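Local coordinates for adenosine kinase (Sinorhizobium meliloti, PDB 3UBO), which probably phosphorylates the nucleoside adenosine with ATP, as a pfkB-family kinase, and is seen with adenosine and ADP bound, at residues V154-G159 and I213-R218; E251-V256 and D280-G285; V264-L269 and L302-A307. All blocks are in the same frame, centred on the assembly; numbering follows the deposited sequence.

Interaction 1. Residues V154-G159 and I213-R218; sequences VTYFEG and IVFANR. With ADP (adenosine-5'-diphosphate), chain D; ADN (adenosine), chain C.
Y156 and F215 supply the one side-chain pairing between two parallel strands that are not sheet neighbours, and it is aromatic. The edge of the Y156 ring is directed at the face of F215 in an offset edge-to-face stack, with the planes at 90° and the two ring centroids 5.7 Å apart. The nearest atoms are Y156 CE1 and F215 CD2, at 3.7 Å. Y156 leaves its strand pointing past F215 rather than at it, and a CG placed trans to the backbone N (chi1 172°) swings the ring back across the gap.

The polar groups lie at the C-terminal ends of the strands, where each segment serves a different ligand. E158 OE1 comes within 3.3 Å of adenosine C2, while A63 N and N13 N each bond one carboxylate oxygen and so fix its rotation. N217 ND2 gives ADP O1B a weak, bent hydrogen bond of 2.8 Å. N217 also N-caps helix 218-224 through OD1, and its own backbone N is bonded to E220 OE1, in the manner of a capping box.

Strand 184-188 runs between these two strands in the parallel sheet, and Y156 rests on its A186 and T188. Helix 278-290 covers the aromatic pair, touching both rings with A283 and adding F286 edge-to-face to F215.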
loop_
_atom_site.group_PDB
_atom_site.type_symbol
_atom_site.label_atom_id
_atom_site.label_comp_id
_atom_site.label_asym_id
_atom_site.label_seq_id
_atom_site.Cartn_x
_atom_site.Cartn_y
_atom_site.Cartn_z
ATOM N N VAL A 154 20.673 16.013 15.291
ATOM C CA VAL A 154 20.610 16.577 13.967
ATOM C C VAL A 154 19.229 17.118 13.588
ATOM O O VAL A 154 18.190 16.614 14.046
ATOM C CB VAL A 154 21.087 15.640 12.959
ATOM C CG1 VAL A 154 21.165 16.381 11.670
ATOM C CG2 VAL A 154 22.484 15.232 13.348
ATOM N N THR A 155 19.228 18.188 12.808
ATOM C CA THR A 155 18.027 18.590 12.088
ATOM C C THR A 155 18.299 18.367 10.567
ATOM O O THR A 155 19.351 18.774 10.004
ATOM C CB THR A 155 17.514 20.042 12.528
ATOM O OG1 THR A 155 17.064 20.036 13.906
ATOM C CG2 THR A 155 16.365 20.567 11.632
ATOM N N TYR A 156 17.392 17.632 9.922
ATOM C CA TYR A 156 17.577 17.315 8.512
ATOM C C TYR A 156 16.347 17.698 7.710
ATOM O O TYR A 156 15.211 17.523 8.196
ATOM C CB TYR A 156 17.824 15.858 8.431
ATOM C CG TYR A 156 17.877 15.222 7.062
ATOM C CD1 TYR A 156 19.050 15.236 6.314
ATOM C CD2 TYR A 156 16.779 14.547 6.548
ATOM C CE1 TYR A 156 19.132 14.615 5.084
ATOM C CE2 TYR A 156 16.857 13.888 5.299
ATOM C CZ TYR A 156 18.039 13.917 4.561
ATOM O OH TYR A 156 18.136 13.266 3.322
ATOM N N PHE A 157 16.583 18.238 6.504
ATOM C CA PHE A 157 15.520 18.857 5.691
ATOM C C PHE A 157 15.822 18.747 4.203
ATOM O O PHE A 157 16.996 18.709 3.802
ATOM C CB PHE A 157 15.343 20.364 6.056
ATOM C CG PHE A 157 16.493 21.257 5.556
ATOM C CD1 PHE A 157 17.610 21.510 6.363
ATOM C CD2 PHE A 157 16.478 21.786 4.261
ATOM C CE1 PHE A 157 18.667 22.279 5.898
ATOM C CE2 PHE A 157 17.527 22.559 3.785
ATOM C CZ PHE A 157 18.626 22.807 4.606
ATOM N N GLU A 158 14.756 18.748 3.389
ATOM C CA GLU A 158 14.885 18.551 1.915
ATOM C C GLU A 158 15.276 19.827 1.176
ATOM O O GLU A 158 14.795 20.909 1.553
ATOM C CB GLU A 158 13.568 17.987 1.259
ATOM C CG GLU A 158 12.966 16.657 1.813
ATOM C CD GLU A 158 11.431 16.764 1.956
ATOM O OE1 GLU A 158 10.803 15.696 2.252
ATOM O OE2 GLU A 158 10.861 17.930 1.809
ATOM N N GLY A 159 16.130 19.719 0.158
ATOM C CA GLY A 159 16.203 20.728 -0.887
ATOM C C GLY A 159 14.810 20.948 -1.496
ATOM O O GLY A 159 14.418 22.074 -1.870
ATOM N N ILE A 213 25.887 19.157 7.350
ATOM C CA ILE A 213 26.004 17.894 6.572
ATOM C C ILE A 213 25.185 17.838 5.247
ATOM O O ILE A 213 23.998 18.253 5.199
ATOM C CB ILE A 213 25.584 16.691 7.455
ATOM C CG1 ILE A 213 26.319 16.726 8.804
ATOM C CG2 ILE A 213 25.834 15.386 6.731
ATOM C CD1 ILE A 213 25.576 16.059 9.950
ATOM N N VAL A 214 25.813 17.338 4.181
ATOM C CA VAL A 214 25.151 17.248 2.875
ATOM C C VAL A 214 25.009 15.821 2.305
ATOM O O VAL A 214 26.031 15.205 1.921
ATOM C CB VAL A 214 25.883 18.134 1.864
ATOM C CG1 VAL A 214 25.518 17.775 0.436
ATOM C CG2 VAL A 214 25.564 19.558 2.159
ATOM N N PHE A 215 23.783 15.270 2.240
ATOM C CA PHE A 215 23.556 13.986 1.496
ATOM C C PHE A 215 23.106 14.282 0.066
ATOM O O PHE A 215 22.306 15.224 -0.156
ATOM C CB PHE A 215 22.502 13.090 2.150
ATOM C CG PHE A 215 22.808 12.709 3.571
ATOM C CD1 PHE A 215 23.212 11.418 3.871
ATOM C CD2 PHE A 215 22.661 13.647 4.623
ATOM C CE1 PHE A 215 23.472 11.043 5.169
ATOM C CE2 PHE A 215 22.943 13.285 5.937
ATOM C CZ PHE A 215 23.369 11.957 6.196
ATOM N N ALA A 216 23.623 13.506 -0.879
ATOM C CA ALA A 216 23.333 13.646 -2.297
ATOM C C ALA A 216 23.610 12.325 -3.098
ATOM O O ALA A 216 24.330 11.404 -2.620
ATOM C CB ALA A 216 24.142 14.775 -2.862
ATOM N N ASN A 217 23.055 12.198 -4.307
ATOM C CA ASN A 217 23.475 11.068 -5.133
ATOM C C ASN A 217 24.479 11.643 -6.133
ATOM O O ASN A 217 24.710 12.849 -6.140
ATOM C CB ASN A 217 22.287 10.295 -5.758
ATOM C CG ASN A 217 21.413 11.172 -6.662
ATOM O OD1 ASN A 217 21.915 12.026 -7.394
ATOM N ND2 ASN A 217 20.101 10.938 -6.632
ATOM N N ARG A 218 25.085 10.804 -6.952
ATOM C CA ARG A 218 26.121 11.265 -7.837
ATOM C C ARG A 218 25.648 12.335 -8.811
ATOM O O ARG A 218 26.255 13.382 -8.894
ATOM C CB ARG A 218 26.705 10.082 -8.538
ATOM C CG ARG A 218 27.634 10.410 -9.626
ATOM C CD ARG A 218 27.946 9.112 -10.374
ATOM N NE ARG A 218 29.177 9.215 -11.129
ATOM C CZ ARG A 218 30.306 8.599 -10.780
ATOM N NH1 ARG A 218 30.340 7.826 -9.677
ATOM N NH2 ARG A 218 31.400 8.742 -11.541
HETATM P PB ADP D . 18.997 7.833 -5.219
HETATM O O1B ADP D . 18.523 8.589 -6.618
HETATM O O2B ADP D . 19.311 8.818 -3.898
HETATM O O3B ADP D . 17.997 6.813 -4.805
HETATM P PA ADP D . 21.460 5.989 -5.552
HETATM O O1A ADP D . 21.679 5.449 -7.093
HETATM O O2A ADP D . 22.718 6.533 -5.039
HETATM O O3A ADP D . 20.369 7.215 -5.949
HETATM O "O5'" ADP D . 20.936 4.845 -4.440
HETATM C "C5'" ADP D . 20.790 5.204 -3.071
HETATM C "C4'" ADP D . 21.225 4.056 -2.101
HETATM O "O4'" ADP D . 20.372 2.816 -2.044
HETATM C "C3'" ADP D . 22.689 3.400 -2.325
HETATM O "O3'" ADP D . 23.854 4.144 -2.018
HETATM C "C2'" ADP D . 22.554 1.945 -1.895
HETATM O "O2'" ADP D . 22.866 1.538 -0.554
HETATM C "C1'" ADP D . 21.168 1.676 -2.410
HETATM N N9 ADP D . 21.114 1.307 -3.859
HETATM C C8 ADP D . 20.758 2.089 -4.935
HETATM N N7 ADP D . 20.849 1.306 -6.161
HETATM C C5 ADP D . 21.301 0.003 -5.804
HETATM C C6 ADP D . 21.555 -1.214 -6.600
HETATM N N6 ADP D . 21.307 -1.206 -8.054
HETATM N N1 ADP D . 21.957 -2.351 -5.972
HETATM C C2 ADP D . 22.127 -2.388 -4.577
HETATM N N3 ADP D . 21.900 -1.205 -3.783
HETATM C C4 ADP D . 21.472 -0.036 -4.405
HETATM O "O5'" ADN C . 12.871 9.809 -2.846
HETATM C "C5'" ADN C . 11.770 8.988 -2.303
HETATM C "C4'" ADN C . 10.486 9.802 -1.924
HETATM O "O4'" ADN C . 10.412 11.080 -2.567
HETATM C "C3'" ADN C . 8.955 9.284 -1.958
HETATM O "O3'" ADN C . 8.383 8.398 -1.027
HETATM C "C2'" ADN C . 8.152 10.619 -2.114
HETATM O "O2'" ADN C . 7.067 10.818 -1.182
HETATM C "C1'" ADN C . 9.240 11.617 -2.065
HETATM N N9 ADN C . 8.916 12.821 -2.888
HETATM C C8 ADN C . 8.549 12.965 -4.258
HETATM N N7 ADN C . 8.489 14.344 -4.596
HETATM C C5 ADN C . 8.833 15.048 -3.427
HETATM C C6 ADN C . 8.923 16.437 -3.137
HETATM N N6 ADN C . 8.682 17.439 -4.140
HETATM N N1 ADN C . 9.309 16.824 -1.803
HETATM C C2 ADN C . 9.585 15.830 -0.808
HETATM N N3 ADN C . 9.508 14.437 -1.055
HETATM C C4 ADN C . 9.110 14.085 -2.367
#

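Interaction 2. Residues E251-V256 and D280-G285; sequences EGSVVV and DLYAAG. With ADN (adenosine), chain C; ADP (adenosine-5'-diphosphate), chain D.
The nucleotide site of the pfkB, or ribokinase-like, fold is framed here by S253 and Y282, which meet where a β-hairpin approaches a helix. The hairpin is formed by strands 253-257 and 260-264. Helix 278-290 opens within the GAGD sequence motif of the family, which ends at D280, so that D280 near its start approaches adenosine, while Y282, two residues on, points to the hairpin.

Y282 makes nearly all of the contact. With CG trans to the backbone N (chi1 176°), the ring is carried away from the helix and its hydroxyl end reaches the start of the strand. Y282 OH stands 2.7 Å from S253 OG in the model, but the hydroxyl is placed too tightly against S253 for its exact position to be trusted. S253 OG has a weak hydrogen bond to S300 OG of helix 296-311. V255 CG2 adds a marginal touch near the same hydroxyl. T247, S300 and N304 also border the tyrosine, which is buried.

At the beginning of the helix D280 addresses the other substrate. Its OD2 is 3.3 Å from adenosine O5', the hydroxyl that would receive the phosphate; in relatives the equivalent aspartate is thought to act as the base, and a similar role is probable here. S62 OG bonds D280 OD1 and N65 ND2 bonds OD2, which steadies the carboxylate; both residues also hydrogen-bond adenosine, S62 through its backbone N.

ADP joins the two segments from one side. The Y282 ring lies beside the ribose, CD2 being 3.9 Å from ADP O3'. G252 adopts backbone angles open mainly to glycine (phi 98°), and its carbonyl turns to the same sugar: ADP O3' donates a hydrogen bond of 2.7 Å to G252 O.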
loop_
_atom_site.group_PDB
_atom_site.type_symbol
_atom_site.label_atom_id
_atom_site.label_comp_id
_atom_site.label_asym_id
_atom_site.label_seq_id
_atom_site.Cartn_x
_atom_site.Cartn_y
_atom_site.Cartn_z
ATOM N N GLU A 251 27.163 0.873 -6.307
ATOM C CA GLU A 251 28.541 1.045 -5.850
ATOM C C GLU A 251 28.560 1.307 -4.324
ATOM O O GLU A 251 29.614 1.191 -3.653
ATOM C CB GLU A 251 29.160 2.238 -6.586
ATOM C CG GLU A 251 30.305 1.955 -7.516
ATOM C CD GLU A 251 29.996 0.895 -8.575
ATOM O OE1 GLU A 251 29.193 1.235 -9.480
ATOM O OE2 GLU A 251 30.583 -0.248 -8.534
ATOM N N GLY A 252 27.398 1.670 -3.781
ATOM C CA GLY A 252 27.281 1.866 -2.352
ATOM C C GLY A 252 27.400 3.332 -2.029
ATOM O O GLY A 252 26.524 4.074 -2.432
ATOM N N SER A 253 28.469 3.762 -1.341
ATOM C CA SER A 253 28.606 5.190 -0.935
ATOM C C SER A 253 30.052 5.715 -0.932
ATOM O O SER A 253 30.992 4.936 -0.849
ATOM C CB SER A 253 27.981 5.435 0.458
ATOM O OG SER A 253 28.948 5.239 1.490
ATOM N N VAL A 254 30.227 7.036 -1.011
ATOM C CA VAL A 254 31.524 7.659 -0.732
ATOM C C VAL A 254 31.388 8.906 0.131
ATOM O O VAL A 254 31.108 9.992 -0.384
ATOM C CB VAL A 254 32.314 8.022 -2.009
ATOM C CG1 VAL A 254 31.479 8.837 -2.954
ATOM C CG2 VAL A 254 33.609 8.731 -1.634
ATOM N N VAL A 255 31.578 8.768 1.443
ATOM C CA VAL A 255 31.563 9.921 2.339
ATOM C C VAL A 255 32.837 10.790 2.250
ATOM O O VAL A 255 33.896 10.323 2.013
ATOM C CB VAL A 255 31.259 9.475 3.769
ATOM C CG1 VAL A 255 31.126 10.685 4.730
ATOM C CG2 VAL A 255 29.975 8.684 3.784
ATOM N N VAL A 256 32.711 12.089 2.424
ATOM C CA VAL A 256 33.822 13.017 2.196
ATOM C C VAL A 256 33.970 14.020 3.384
ATOM O O VAL A 256 32.967 14.583 3.853
ATOM C CB VAL A 256 33.646 13.723 0.818
ATOM C CG1 VAL A 256 34.215 15.088 0.834
ATOM C CG2 VAL A 256 34.262 12.874 -0.294
ATOM N N ASP A 280 16.720 8.058 0.780
ATOM C CA ASP A 280 16.091 8.498 1.995
ATOM C C ASP A 280 16.449 7.572 3.113
ATOM O O ASP A 280 16.558 7.974 4.238
ATOM C CB ASP A 280 14.574 8.512 1.870
ATOM C CG ASP A 280 14.092 9.386 0.782
ATOM O OD1 ASP A 280 14.872 10.198 0.291
ATOM O OD2 ASP A 280 12.928 9.248 0.409
ATOM N N LEU A 281 16.601 6.306 2.809
ATOM C CA LEU A 281 16.861 5.358 3.858
ATOM C C LEU A 281 18.334 5.111 4.012
ATOM O O LEU A 281 18.774 4.544 4.978
ATOM C CB LEU A 281 16.087 4.083 3.614
ATOM C CG LEU A 281 14.853 4.117 4.483
ATOM C CD1 LEU A 281 13.615 4.302 3.709
ATOM C CD2 LEU A 281 14.773 2.942 5.355
ATOM N N TYR A 282 19.100 5.568 3.046
ATOM C CA TYR A 282 20.518 5.561 3.198
ATOM C C TYR A 282 20.928 6.559 4.274
ATOM O O TYR A 282 21.760 6.293 5.122
ATOM C CB TYR A 282 21.173 5.939 1.906
ATOM C CG TYR A 282 22.651 6.035 2.058
ATOM C CD1 TYR A 282 23.247 7.200 2.460
ATOM C CD2 TYR A 282 23.449 4.945 1.828
ATOM C CE1 TYR A 282 24.584 7.273 2.595
ATOM C CE2 TYR A 282 24.770 5.014 1.965
ATOM C CZ TYR A 282 25.339 6.171 2.348
ATOM O OH TYR A 282 26.689 6.213 2.482
ATOM N N ALA A 283 20.314 7.717 4.225
ATOM C CA ALA A 283 20.580 8.752 5.160
ATOM C C ALA A 283 19.992 8.416 6.497
ATOM O O ALA A 283 20.476 8.858 7.497
ATOM C CB ALA A 283 19.998 10.012 4.656
ATOM N N ALA A 284 18.924 7.655 6.515
ATOM C CA ALA A 284 18.304 7.330 7.772
ATOM C C ALA A 284 19.226 6.453 8.562
ATOM O O ALA A 284 19.380 6.620 9.746
ATOM C CB ALA A 284 17.023 6.631 7.554
ATOM N N GLY A 285 19.831 5.497 7.893
ATOM C CA GLY A 285 20.712 4.585 8.565
ATOM C C GLY A 285 21.961 5.315 8.952
ATOM O O GLY A 285 22.458 5.184 10.051
HETATM O "O5'" ADN C . 12.871 9.809 -2.846
HETATM C "C5'" ADN C . 11.770 8.988 -2.303
HETATM C "C4'" ADN C . 10.486 9.802 -1.924
HETATM O "O4'" ADN C . 10.412 11.080 -2.567
HETATM C "C3'" ADN C . 8.955 9.284 -1.958
HETATM O "O3'" ADN C . 8.383 8.398 -1.027
HETATM C "C2'" ADN C . 8.152 10.619 -2.114
HETATM O "O2'" ADN C . 7.067 10.818 -1.182
HETATM C "C1'" ADN C . 9.240 11.617 -2.065
HETATM N N9 ADN C . 8.916 12.821 -2.888
HETATM C C8 ADN C . 8.549 12.965 -4.258
HETATM N N7 ADN C . 8.489 14.344 -4.596
HETATM C C5 ADN C . 8.833 15.048 -3.427
HETATM C C6 ADN C . 8.923 16.437 -3.137
HETATM N N6 ADN C . 8.682 17.439 -4.140
HETATM N N1 ADN C . 9.309 16.824 -1.803
HETATM C C2 ADN C . 9.585 15.830 -0.808
HETATM N N3 ADN C . 9.508 14.437 -1.055
HETATM C C4 ADN C . 9.110 14.085 -2.367
HETATM P PB ADP D . 18.997 7.833 -5.219
HETATM O O1B ADP D . 18.523 8.589 -6.618
HETATM O O2B ADP D . 19.311 8.818 -3.898
HETATM O O3B ADP D . 17.997 6.813 -4.805
HETATM P PA ADP D . 21.460 5.989 -5.552
HETATM O O1A ADP D . 21.679 5.449 -7.093
HETATM O O2A ADP D . 22.718 6.533 -5.039
HETATM O O3A ADP D . 20.369 7.215 -5.949
HETATM O "O5'" ADP D . 20.936 4.845 -4.440
HETATM C "C5'" ADP D . 20.790 5.204 -3.071
HETATM C "C4'" ADP D . 21.225 4.056 -2.101
HETATM O "O4'" ADP D . 20.372 2.816 -2.044
HETATM C "C3'" ADP D . 22.689 3.400 -2.325
HETATM O "O3'" ADP D . 23.854 4.144 -2.018
HETATM C "C2'" ADP D . 22.554 1.945 -1.895
HETATM O "O2'" ADP D . 22.866 1.538 -0.554
HETATM C "C1'" ADP D . 21.168 1.676 -2.410
HETATM N N9 ADP D . 21.114 1.307 -3.859
HETATM C C8 ADP D . 20.758 2.089 -4.935
HETATM N N7 ADP D . 20.849 1.306 -6.161
HETATM C C5 ADP D . 21.301 0.003 -5.804
HETATM C C6 ADP D . 21.555 -1.214 -6.600
HETATM N N6 ADP D . 21.307 -1.206 -8.054
HETATM N N1 ADP D . 21.957 -2.351 -5.972
HETATM C C2 ADP D . 22.127 -2.388 -4.577
HETATM N N3 ADP D . 21.900 -1.205 -3.783
HETATM C C4 ADP D . 21.472 -0.036 -4.405
#

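Interaction 3. Residues V264-L269 and L302-A307; sequences VGASVL and LGNLAA. With ADP (adenosine-5'-diphosphate), chain D.
N304 is the centre of the packing, reaching out from helix 296-311 to touch V264, G265 and A266 as the chain leaves strand 260-264. Its amide lies close to the carbonyls of V264 and G265, though which way round the amide sits is uncertain. The backbones come closest at A266 and N304, whose CA atoms are 5.4 Å apart. With N304 CG turned trans to its own carbonyl carbon (chi1 -57°), the amide is laid against the loop, and CG stands 3.8 Å from G265 O. The side chain of V264 crosses the amide more loosely, while the A266 methyl packs against it.

Contacts with the nucleotide make up the second group. N304 borders the ribose, its CB 3.2 Å from ADP O2'. Apolar groups of the loop flank the N3/C2 edge of the adenine from opposite sides of its plane: A266 CB is 4.1 Å from ADP N3, and L269 CG is 3.6 Å from ADP C2. I311, one turn beyond the helical segment, backs L269.

A loop and a helix set against the base and sugar in this way form one wall of the adenine-nucleotide pocket of the ribokinase-like fold.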
loop_
_atom_site.group_PDB
_atom_site.type_symbol
_atom_site.label_atom_id
_atom_site.label_comp_id
_atom_site.label_asym_id
_atom_site.label_seq_id
_atom_site.Cartn_x
_atom_site.Cartn_y
_atom_site.Cartn_z
ATOM N N VAL A 264 32.473 2.906 1.322
ATOM C CA VAL A 264 31.840 1.646 1.685
ATOM C C VAL A 264 30.878 1.185 0.569
ATOM O O VAL A 264 30.036 1.957 0.063
ATOM C CB VAL A 264 31.081 1.731 3.042
ATOM C CG1 VAL A 264 30.341 0.424 3.364
ATOM C CG2 VAL A 264 32.023 2.193 4.186
ATOM N N GLY A 265 30.975 -0.081 0.192
ATOM C CA GLY A 265 30.183 -0.605 -0.912
ATOM C C GLY A 265 28.790 -1.115 -0.559
ATOM O O GLY A 265 28.415 -1.220 0.623
ATOM N N ALA A 266 28.005 -1.419 -1.588
ATOM C CA ALA A 266 26.589 -1.669 -1.334
ATOM C C ALA A 266 26.311 -3.133 -1.355
ATOM O O ALA A 266 27.064 -3.907 -1.915
ATOM C CB ALA A 266 25.661 -0.890 -2.312
ATOM N N SER A 267 25.235 -3.527 -0.704
ATOM C CA SER A 267 24.857 -4.939 -0.717
ATOM C C SER A 267 24.685 -5.402 -2.177
ATOM O O SER A 267 24.612 -4.574 -3.128
ATOM C CB SER A 267 23.542 -5.122 0.078
ATOM O OG SER A 267 22.837 -3.881 0.291
ATOM N N VAL A 268 24.599 -6.715 -2.361
ATOM C CA VAL A 268 24.196 -7.277 -3.652
ATOM C C VAL A 268 22.755 -7.697 -3.541
ATOM O O VAL A 268 22.418 -8.519 -2.708
ATOM C CB VAL A 268 25.025 -8.485 -3.998
ATOM C CG1 VAL A 268 25.299 -8.464 -5.502
ATOM C CG2 VAL A 268 26.330 -8.469 -3.121
ATOM N N LEU A 269 21.889 -7.097 -4.350
ATOM C CA LEU A 269 20.444 -7.267 -4.108
ATOM C C LEU A 269 19.820 -8.421 -4.908
ATOM O O LEU A 269 20.260 -8.748 -6.080
ATOM C CB LEU A 269 19.692 -5.957 -4.325
ATOM C CG LEU A 269 19.903 -4.835 -3.276
ATOM C CD1 LEU A 269 19.273 -3.495 -3.708
ATOM C CD2 LEU A 269 19.430 -5.261 -1.873
ATOM N N LEU A 302 25.589 1.404 7.634
ATOM C CA LEU A 302 24.202 1.461 8.067
ATOM C C LEU A 302 23.372 2.078 6.937
ATOM O O LEU A 302 22.213 1.723 6.743
ATOM C CB LEU A 302 24.081 2.215 9.367
ATOM C CG LEU A 302 24.333 1.252 10.507
ATOM C CD1 LEU A 302 24.647 2.025 11.755
ATOM C CD2 LEU A 302 23.131 0.304 10.698
ATOM N N GLY A 303 24.029 2.936 6.155
ATOM C CA GLY A 303 23.440 3.525 4.977
ATOM C C GLY A 303 22.959 2.498 3.977
ATOM O O GLY A 303 21.738 2.359 3.756
ATOM N N ASN A 304 23.920 1.791 3.376
ATOM C CA ASN A 304 23.599 0.866 2.316
ATOM C C ASN A 304 22.660 -0.230 2.805
ATOM O O ASN A 304 21.660 -0.504 2.190
ATOM C CB ASN A 304 24.854 0.345 1.705
ATOM C CG ASN A 304 25.718 1.443 1.191
ATOM O OD1 ASN A 304 26.737 1.747 1.789
ATOM N ND2 ASN A 304 25.320 2.071 0.099
ATOM N N LEU A 305 22.951 -0.806 3.965
ATOM C CA LEU A 305 22.059 -1.805 4.551
ATOM C C LEU A 305 20.581 -1.383 4.518
ATOM O O LEU A 305 19.709 -2.180 4.173
ATOM C CB LEU A 305 22.480 -2.120 5.988
ATOM C CG LEU A 305 21.492 -2.938 6.821
ATOM C CD1 LEU A 305 21.424 -4.372 6.318
ATOM C CD2 LEU A 305 21.868 -2.900 8.294
ATOM N N ALA A 306 20.312 -0.131 4.881
ATOM C CA ALA A 306 18.930 0.407 4.965
ATOM C C ALA A 306 18.345 0.708 3.591
ATOM O O ALA A 306 17.212 0.346 3.339
ATOM C CB ALA A 306 18.872 1.634 5.837
ATOM N N ALA A 307 19.125 1.372 2.733
ATOM C CA ALA A 307 18.767 1.596 1.361
ATOM C C ALA A 307 18.270 0.274 0.703
ATOM O O ALA A 307 17.125 0.166 0.180
ATOM C CB ALA A 307 19.962 2.162 0.640
HETATM P PB ADP D . 18.997 7.833 -5.219
HETATM O O1B ADP D . 18.523 8.589 -6.618
HETATM O O2B ADP D . 19.311 8.818 -3.898
HETATM O O3B ADP D . 17.997 6.813 -4.805
HETATM P PA ADP D . 21.460 5.989 -5.552
HETATM O O1A ADP D . 21.679 5.449 -7.093
HETATM O O2A ADP D . 22.718 6.533 -5.039
HETATM O O3A ADP D . 20.369 7.215 -5.949
HETATM O "O5'" ADP D . 20.936 4.845 -4.440
HETATM C "C5'" ADP D . 20.790 5.204 -3.071
HETATM C "C4'" ADP D . 21.225 4.056 -2.101
HETATM O "O4'" ADP D . 20.372 2.816 -2.044
HETATM C "C3'" ADP D . 22.689 3.400 -2.325
HETATM O "O3'" ADP D . 23.854 4.144 -2.018
HETATM C "C2'" ADP D . 22.554 1.945 -1.895
HETATM O "O2'" ADP D . 22.866 1.538 -0.554
HETATM C "C1'" ADP D . 21.168 1.676 -2.410
HETATM N N9 ADP D . 21.114 1.307 -3.859
HETATM C C8 ADP D . 20.758 2.089 -4.935
HETATM N N7 ADP D . 20.849 1.306 -6.161
HETATM C C5 ADP D . 21.301 0.003 -5.804
HETATM C C6 ADP D . 21.555 -1.214 -6.600
HETATM N N6 ADP D . 21.307 -1.206 -8.054
HETATM N N1 ADP D . 21.957 -2.351 -5.972
HETATM C C2 ADP D . 22.127 -2.388 -4.577
HETATM N N3 ADP D . 21.900 -1.205 -3.783
HETATM C C4 ADP D . 21.472 -0.036 -4.405
#

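Along the chain interaction 1 closes before the others open, whereas interactions 2 and 3 alternate their segments: hairpin strand, following loop, helix 278-290, then helix 296-311. The centres of interactions 1 and 2 lie about 10 Å apart, and those of 2 and 3 about 8 Å; interactions 1 and 3 are about 18 Å apart between centres and do not touch. Helix 278-290 is the bridge, meeting the aromatic pair of the central sheet through A283 and the second helix through L281. S253 N and V264 O probably bond across the hairpin. Together the three line the ADP site from phosphate to adenine, while interactions 1 and 2 also reach adenosine.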